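Local coordinates for methyl-accepting chemotaxis protein, putative (Geobacter sulfurreducens, PDB 3OOV), which is a putative chemotaxis signalling protein whose crystallised fragment folds as a GAF domain, a module that in many relatives senses small ligands, at residues E35-L40 against F51-T57; V75-C79 against F115-P119. All coordinates share one frame. Residues are numbered along the deposited sequence.

Contact 1. Residues E35-L40 against F51-T57; sequences ERVNIL and FVAAVGT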
ATOM      1  N   GLU A  35      -3.724   1.393 -20.005  1.00 13.73           N
ATOM      2  CA  GLU A  35      -3.818   0.475 -21.112  1.00 14.23           C
ATOM      3  C   GLU A  35      -4.760  -0.728 -20.793  1.00 14.24           C
ATOM      4  O   GLU A  35      -5.547  -1.113 -21.626  1.00 15.73           O
ATOM      5  CB  GLU A  35      -2.378  -0.029 -21.365  1.00 13.99           C
ATOM      6  CG  GLU A  35      -2.237  -0.791 -22.626  1.00 19.36           C
ATOM      7  CD  GLU A  35      -1.043  -1.821 -22.631  1.00 24.41           C
ATOM      8  OE1 GLU A  35       0.108  -1.345 -22.285  1.00 15.12           O
ATOM      9  OE2 GLU A  35      -1.298  -3.064 -23.023  1.00 17.52           O
ATOM     10  N   ARG A  36      -4.650  -1.326 -19.602  1.00 12.21           N
ATOM     11  CA  ARG A  36      -5.474  -2.447 -19.190  1.00 12.94           C
ATOM     12  C   ARG A  36      -6.107  -2.140 -17.835  1.00 12.44           C
ATOM     13  O   ARG A  36      -5.407  -1.763 -16.894  1.00 14.36           O
ATOM     14  CB  ARG A  36      -4.615  -3.713 -19.064  1.00 11.17           C
ATOM     15  CG  ARG A  36      -3.682  -3.906 -20.171  1.00 15.43           C
ATOM     16  CD  ARG A  36      -4.239  -4.722 -21.314  1.00 13.93           C
ATOM     17  NE  ARG A  36      -3.208  -4.969 -22.322  1.00 14.51           N
ATOM     18  CZ  ARG A  36      -3.034  -6.133 -22.984  1.00 17.41           C
ATOM     19  NH1 ARG A  36      -3.806  -7.201 -22.737  1.00 14.25           N
ATOM     20  NH2 ARG A  36      -2.059  -6.246 -23.896  1.00 13.80           N
ATOM     21  N   VAL A  37      -7.426  -2.227 -17.765  1.00 12.29           N
ATOM     22  CA  VAL A  37      -8.172  -1.906 -16.567  1.00 12.48           C
ATOM     23  C   VAL A  37      -9.125  -3.058 -16.357  1.00 12.81           C
ATOM     24  O   VAL A  37     -10.032  -3.309 -17.187  1.00 12.90           O
ATOM     25  CB  VAL A  37      -8.931  -0.575 -16.626  1.00 12.70           C
ATOM     26  CG1 VAL A  37      -9.741  -0.335 -15.308  1.00  8.36           C
ATOM     27  CG2 VAL A  37      -7.916   0.586 -16.851  1.00 13.65           C
ATOM     28  N   ASN A  38      -8.842  -3.772 -15.284  1.00 10.54           N
ATOM     29  CA  ASN A  38      -9.570  -4.989 -14.941  1.00 12.66           C
ATOM     30  C   ASN A  38     -10.319  -4.748 -13.623  1.00 12.83           C
ATOM     31  O   ASN A  38      -9.764  -4.165 -12.649  1.00 14.69           O
ATOM     32  CB  ASN A  38      -8.657  -6.223 -14.897  1.00 10.24           C
ATOM     33  CG  ASN A  38      -7.949  -6.463 -16.236  1.00 12.74           C
ATOM     34  OD1 ASN A  38      -8.604  -6.675 -17.286  1.00 14.30           O
ATOM     35  ND2 ASN A  38      -6.593  -6.373 -16.228  1.00 10.18           N
ATOM     36  N   ILE A  39     -11.597  -5.091 -13.614  1.00 12.31           N
ATOM     37  CA  ILE A  39     -12.373  -4.942 -12.374  1.00 12.17           C
ATOM     38  C   ILE A  39     -13.089  -6.248 -12.025  1.00 12.87           C
ATOM     39  O   ILE A  39     -13.825  -6.791 -12.840  1.00 12.44           O
ATOM     40  CB  ILE A  39     -13.386  -3.787 -12.446  1.00 12.40           C
ATOM     41  CG1 ILE A  39     -12.701  -2.506 -12.861  1.00 11.45           C
ATOM     42  CG2 ILE A  39     -14.159  -3.609 -11.051  1.00  8.99           C
ATOM     43  CD1 ILE A  39     -13.733  -1.338 -13.160  1.00 15.46           C
ATOM     44  N   LEU A  40     -12.828  -6.753 -10.822  1.00 12.73           N
ATOM     45  CA  LEU A  40     -13.354  -8.031 -10.347  1.00 13.35           C
ATOM     46  C   LEU A  40     -14.093  -7.779  -9.052  1.00 14.11           C
ATOM     47  O   LEU A  40     -13.606  -6.986  -8.214  1.00 15.51           O
ATOM     48  CB  LEU A  40     -12.241  -9.029 -10.114  1.00 11.64           C
ATOM     49  CG  LEU A  40     -11.400  -9.276 -11.414  1.00 16.12           C
ATOM     50  CD1 LEU A  40     -10.122  -8.438 -11.371  1.00 15.60           C
ATOM     51  CD2 LEU A  40     -11.025 -10.748 -11.658  1.00 17.27           C
ATOM     52  N   PHE A  51     -15.295 -11.695 -12.832  1.00 14.94           N
ATOM     53  CA  PHE A  51     -14.589 -10.733 -13.647  1.00 14.35           C
ATOM     54  C   PHE A  51     -15.672  -9.883 -14.338  1.00 14.25           C
ATOM     55  O   PHE A  51     -16.374 -10.386 -15.171  1.00 14.30           O
ATOM     56  CB  PHE A  51     -13.724 -11.510 -14.636  1.00 13.31           C
ATOM     57  CG  PHE A  51     -12.445 -10.777 -15.129  1.00 12.24           C
ATOM     58  CD1 PHE A  51     -11.298 -11.511 -15.423  1.00 13.86           C
ATOM     59  CD2 PHE A  51     -12.426  -9.392 -15.354  1.00 12.04           C
ATOM     60  CE1 PHE A  51     -10.109 -10.865 -15.885  1.00 15.75           C
ATOM     61  CE2 PHE A  51     -11.259  -8.750 -15.817  1.00 14.87           C
ATOM     62  CZ  PHE A  51     -10.139  -9.465 -16.130  1.00 13.19           C
ATOM     63  N   VAL A  52     -15.793  -8.615 -13.992  1.00 15.12           N
ATOM     64  CA  VAL A  52     -16.909  -7.757 -14.424  1.00 16.98           C
ATOM     65  C   VAL A  52     -16.585  -6.830 -15.607  1.00 18.14           C
ATOM     66  O   VAL A  52     -17.399  -6.674 -16.553  1.00 18.67           O
ATOM     67  CB  VAL A  52     -17.456  -6.929 -13.211  1.00 18.75           C
ATOM     68  CG1 VAL A  52     -18.524  -5.898 -13.674  1.00 20.79           C
ATOM     69  CG2 VAL A  52     -18.052  -7.877 -12.170  1.00 16.92           C
ATOM     70  N   ALA A  53     -15.400  -6.214 -15.564  1.00 17.88           N
ATOM     71  CA  ALA A  53     -14.931  -5.328 -16.620  1.00 17.61           C
ATOM     72  C   ALA A  53     -13.478  -5.603 -16.937  1.00 19.29           C
ATOM     73  O   ALA A  53     -12.670  -5.908 -16.059  1.00 18.97           O
ATOM     74  CB  ALA A  53     -15.157  -3.859 -16.266  1.00 17.46           C
ATOM     75  N   ALA A  54     -13.173  -5.557 -18.237  1.00 20.54           N
ATOM     76  CA  ALA A  54     -11.820  -5.718 -18.783  1.00 21.47           C
ATOM     77  C   ALA A  54     -11.789  -4.786 -19.952  1.00 22.55           C
ATOM     78  O   ALA A  54     -12.517  -4.957 -20.924  1.00 26.19           O
ATOM     79  CB  ALA A  54     -11.556  -7.103 -19.221  1.00 19.05           C
ATOM     80  N   VAL A  55     -11.063  -3.717 -19.823  1.00 21.87           N
ATOM     81  CA  VAL A  55     -10.872  -2.853 -20.948  1.00 21.11           C
ATOM     82  C   VAL A  55      -9.378  -2.992 -21.342  1.00 19.07           C
ATOM     83  O   VAL A  55      -8.477  -3.229 -20.473  1.00 17.78           O
ATOM     84  CB  VAL A  55     -11.378  -1.442 -20.559  1.00 22.15           C
ATOM     85  CG1 VAL A  55     -11.129  -0.485 -21.609  1.00 24.53           C
ATOM     86  CG2 VAL A  55     -12.905  -1.485 -20.372  1.00 22.28           C
ATOM     87  N   GLY A  56      -9.115  -2.930 -22.642  1.00 17.05           N
ATOM     88  CA  GLY A  56      -7.749  -2.934 -23.164  1.00 15.55           C
ATOM     89  C   GLY A  56      -7.203  -4.297 -23.532  1.00 15.23           C
ATOM     90  O   GLY A  56      -6.114  -4.393 -24.124  1.00 15.11           O
ATOM     91  N   THR A  57      -7.919  -5.360 -23.177  1.00 14.42           N
ATOM     92  CA  THR A  57      -7.476  -6.709 -23.543  1.00 15.74           C
ATOM     93  C   THR A  57      -8.360  -7.134 -24.696  1.00 17.64           C
ATOM     94  O   THR A  57      -9.589  -7.265 -24.525  1.00 16.62           O
ATOM     95  CB  THR A  57      -7.535  -7.714 -22.350  1.00 14.55           C
ATOM     96  OG1 THR A  57      -6.559  -7.321 -21.374  1.00 17.72           O
ATOM     97  CG2 THR A  57      -7.161  -9.144 -22.838  1.00 14.46           C
TER
HETATM   98  O   HOH W   1      -7.770  -5.735 -19.587  1.00  8.11           O
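A classic beta bulge interrupts an otherwise regular antiparallel pairing: Val52 and Ala53 both face Ile39, whose O accepts hydrogen bonds from Val52 N at 2.9 Å and Ala53 N at 3.2 Å. The extra residue slips the register by one, so that Leu40 pairs with Phe51. There Leu40 CD2 lies over the Phe51 ring, 4.0 Å from its centroid, a CH-pi contact in which a branched aliphatic residue meets a flat apolar face. Ile39 N to Ala53 O (2.8 Å), Val37 N to Val55 O (3.1 Å) and Val55 N to Val37 O (2.9 Å) hold the regular part. Val37 and Ile39 share the face packed by helix 17-31, where beta-branched chains suit strand and core alike. On the face of Asn38, a water donates to Asn38 OD1 and Val55 O and accepts from Thr57 OG1. Arg36 NH1 also donates to Thr57 OG1 at 3.1 Å, while Arg36 NE forms a salt bridge with Glu35 OE2 at 2.8 Å. Gly56 must be glycine: at its backbone angles a CB would jam against the preceding carbonyl and clash with Glu35 O. The whole is a bulged beta hairpin, strands 36-42 and 48-55, within the antiparallel sheet of the GAF fold.

Contact 2. Residues V75-C79 against F115-P119; sequences VITKC and FVICP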
ATOM      1  N   VAL A  75      -1.332 -11.939  -5.514  1.00 15.45           N
ATOM      2  CA  VAL A  75      -1.383 -10.628  -4.941  1.00 16.20           C
ATOM      3  C   VAL A  75      -2.775 -10.000  -5.093  1.00 15.63           C
ATOM      4  O   VAL A  75      -3.102  -9.040  -4.442  1.00 15.67           O
ATOM      5  CB  VAL A  75      -0.280  -9.714  -5.577  1.00 17.97           C
ATOM      6  CG1 VAL A  75      -0.518  -9.537  -7.091  1.00 17.54           C
ATOM      7  CG2 VAL A  75      -0.272  -8.375  -4.899  1.00 21.50           C
ATOM      8  N   ILE A  76      -3.591 -10.502  -6.017  1.00 16.08           N
ATOM      9  CA  ILE A  76      -4.956 -10.028  -6.073  1.00 15.88           C
ATOM     10  C   ILE A  76      -5.715 -10.417  -4.805  1.00 15.23           C
ATOM     11  O   ILE A  76      -6.398  -9.601  -4.192  1.00 14.65           O
ATOM     12  CB  ILE A  76      -5.702 -10.540  -7.336  1.00 16.67           C
ATOM     13  CG1 ILE A  76      -5.131  -9.827  -8.580  1.00 17.25           C
ATOM     14  CG2 ILE A  76      -7.215 -10.261  -7.221  1.00 17.16           C
ATOM     15  CD1 ILE A  76      -5.490 -10.467  -9.907  1.00 13.08           C
ATOM     16  N   THR A  77      -5.596 -11.671  -4.425  1.00 15.45           N
ATOM     17  CA  THR A  77      -6.167 -12.102  -3.149  1.00 16.60           C
ATOM     18  C   THR A  77      -5.610 -11.303  -1.958  1.00 15.86           C
ATOM     19  O   THR A  77      -6.365 -10.963  -1.014  1.00 16.33           O
ATOM     20  CB  THR A  77      -5.842 -13.598  -2.948  1.00 15.98           C
ATOM     21  OG1 THR A  77      -6.492 -14.294  -3.995  1.00 14.42           O
ATOM     22  CG2 THR A  77      -6.366 -14.138  -1.559  1.00 16.96           C
ATOM     23  N   LYS A  78      -4.303 -11.026  -1.966  1.00 15.51           N
ATOM     24  CA  LYS A  78      -3.734 -10.239  -0.831  1.00 16.06           C
ATOM     25  C   LYS A  78      -4.266  -8.873  -0.788  1.00 16.12           C
ATOM     26  O   LYS A  78      -4.523  -8.356   0.324  1.00 16.96           O
ATOM     27  CB  LYS A  78      -2.217 -10.207  -0.835  1.00 16.05           C
ATOM     28  CG  LYS A  78      -1.617 -11.514  -0.385  1.00 17.60           C
ATOM     29  CD  LYS A  78      -0.350 -11.862  -1.151  1.00 26.16           C
ATOM     30  CE  LYS A  78       0.776 -10.982  -0.688  1.00 28.44           C
ATOM     31  NZ  LYS A  78       0.965 -11.204   0.831  1.00 36.01           N
ATOM     32  N   CYS A  79      -4.392  -8.225  -1.970  1.00 15.07           N
ATOM     33  CA  CYS A  79      -5.039  -6.909  -2.016  1.00 15.27           C
ATOM     34  C   CYS A  79      -6.443  -6.943  -1.349  1.00 15.51           C
ATOM     35  O   CYS A  79      -6.830  -6.038  -0.541  1.00 13.90           O
ATOM     36  CB  CYS A  79      -5.228  -6.440  -3.482  1.00 15.59           C
ATOM     37  SG  CYS A  79      -6.083  -4.868  -3.611  1.00 17.45           S
ATOM     38  N   PHE A 115       2.117  -4.117 -12.370  1.00 16.20           N
ATOM     39  CA  PHE A 115       0.753  -3.674 -12.206  1.00 15.82           C
ATOM     40  C   PHE A 115       0.520  -3.047 -10.856  1.00 14.32           C
ATOM     41  O   PHE A 115       1.323  -3.225  -9.936  1.00 14.33           O
ATOM     42  CB  PHE A 115      -0.199  -4.886 -12.341  1.00 16.67           C
ATOM     43  CG  PHE A 115       0.209  -6.051 -11.463  1.00 17.47           C
ATOM     44  CD1 PHE A 115      -0.088  -6.040 -10.097  1.00 17.47           C
ATOM     45  CD2 PHE A 115       0.991  -7.080 -11.972  1.00 16.25           C
ATOM     46  CE1 PHE A 115       0.333  -7.112  -9.293  1.00 14.55           C
ATOM     47  CE2 PHE A 115       1.455  -8.137 -11.180  1.00 17.84           C
ATOM     48  CZ  PHE A 115       1.121  -8.140  -9.812  1.00 17.11           C
ATOM     49  N   VAL A 116      -0.625  -2.409 -10.739  1.00 12.56           N
ATOM     50  CA  VAL A 116      -1.228  -1.997  -9.447  1.00 11.97           C
ATOM     51  C   VAL A 116      -2.566  -2.687  -9.230  1.00 12.88           C
ATOM     52  O   VAL A 116      -3.460  -2.741 -10.171  1.00 12.70           O
ATOM     53  CB  VAL A 116      -1.546  -0.488  -9.529  1.00 13.34           C
ATOM     54  CG1 VAL A 116      -2.469  -0.016  -8.376  1.00 14.38           C
ATOM     55  CG2 VAL A 116      -0.166   0.363  -9.554  1.00 10.72           C
ATOM     56  N   ILE A 117      -2.738  -3.220  -8.027  1.00 13.33           N
ATOM     57  CA  ILE A 117      -4.069  -3.745  -7.575  1.00 13.08           C
ATOM     58  C   ILE A 117      -4.536  -2.852  -6.435  1.00 13.96           C
ATOM     59  O   ILE A 117      -3.791  -2.584  -5.473  1.00 12.46           O
ATOM     60  CB  ILE A 117      -4.016  -5.171  -7.019  1.00 11.91           C
ATOM     61  CG1 ILE A 117      -2.998  -6.084  -7.747  1.00 12.83           C
ATOM     62  CG2 ILE A 117      -5.471  -5.731  -6.906  1.00 10.25           C
ATOM     63  CD1 ILE A 117      -3.376  -6.417  -9.309  1.00 10.56           C
ATOM     64  N   CYS A 118      -5.780  -2.427  -6.541  1.00 14.04           N
ATOM     65  CA  CYS A 118      -6.342  -1.442  -5.644  1.00 14.75           C
ATOM     66  C   CYS A 118      -7.716  -1.985  -5.168  1.00 14.55           C
ATOM     67  O   CYS A 118      -8.503  -2.414  -5.983  1.00 16.19           O
ATOM     68  CB  CYS A 118      -6.468  -0.114  -6.358  1.00 12.53           C
ATOM     69  SG  CYS A 118      -7.390   1.072  -5.369  1.00 19.26           S
ATOM     70  N   PRO A 119      -7.951  -2.048  -3.857  1.00 15.18           N
ATOM     71  CA  PRO A 119      -9.186  -2.688  -3.354  1.00 14.92           C
ATOM     72  C   PRO A 119     -10.343  -1.719  -3.556  1.00 16.21           C
ATOM     73  O   PRO A 119     -10.120  -0.512  -3.563  1.00 16.06           O
ATOM     74  CB  PRO A 119      -8.910  -2.861  -1.851  1.00 15.09           C
ATOM     75  CG  PRO A 119      -7.970  -1.596  -1.498  1.00 14.41           C
ATOM     76  CD  PRO A 119      -7.123  -1.450  -2.776  1.00 15.73           C
TER
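Val75 begins the meeting of helix 74-82 with strand 115-122, its CA-to-CB bond directed toward the strand. Its CG1 comes 3.4 Å from Phe115 CE1, approaching the ring obliquely, and 4.3 Å from Ile117 CG1; a short, branched apolar side chain suits this place, since one methyl meets both Phe115 and Ile117. Ile76 leaves the helix sideways, yet is long enough for its CG1 to reach Ile117 CD1 at 3.9 Å, and it also packs on Val129 of the adjoining strand 125-133. Thr77 points away from the strand, and Lys78 stays out of its reach, its chain resting instead on Tyr86 and Phe98, whose rings suit its methylenes; both are partly exposed, as befits the Lys78 ammonium group and the Thr77 hydroxyl, which is hydrogen-bonded to Asp70 O. One turn after Val75, Cys79 brings the helix back to the strand, its N donating to Val75 O at 2.9 Å. The compact thiol allows close approach: Cys79 SG lies 3.4 Å from Pro119 N, which carries no hydrogen, 3.5 Å from Ile117 CG2 and 3.7 Å from Pro119 CD. Here the CA atoms of Cys79 and Pro119 are 6.1 Å apart, whereas the segment axes approach to 8.3 Å and cross at -31°. Alternation along the strand divides its residues: Phe115 and Ile117 point to the helix, while Cys118 points away and packs against helix 143-167. Without a single polar bond between the segments, the contact depends on shape and the exclusion of water, so it forms part of the apolar layer between helix 74-82 and the antiparallel sheet of the GAF domain.

In the fold
Contact 1 closes before contact 2 opens, so the two follow in series along the chain, both within the GAF domain. Their centres are 14 Å apart and their nearest atoms about 5 Å, without touching. One antiparallel sheet unites them: strand 125-133 lies between strand 36-42 of contact 1 and strand 115-122 of contact 2, and its Val129 touches Leu40 as well as Ile76, Cys79 and Ile117. Contact 1 joins two neighbouring strands of the sheet, whereas contact 2 lays helix 74-82 along one face of it, with helices 17-31 and 143-167 on the other. Glycerol, probably from the crystallisation liquor, lies near Asn38 and near Phe115, and such molecules often mark pockets.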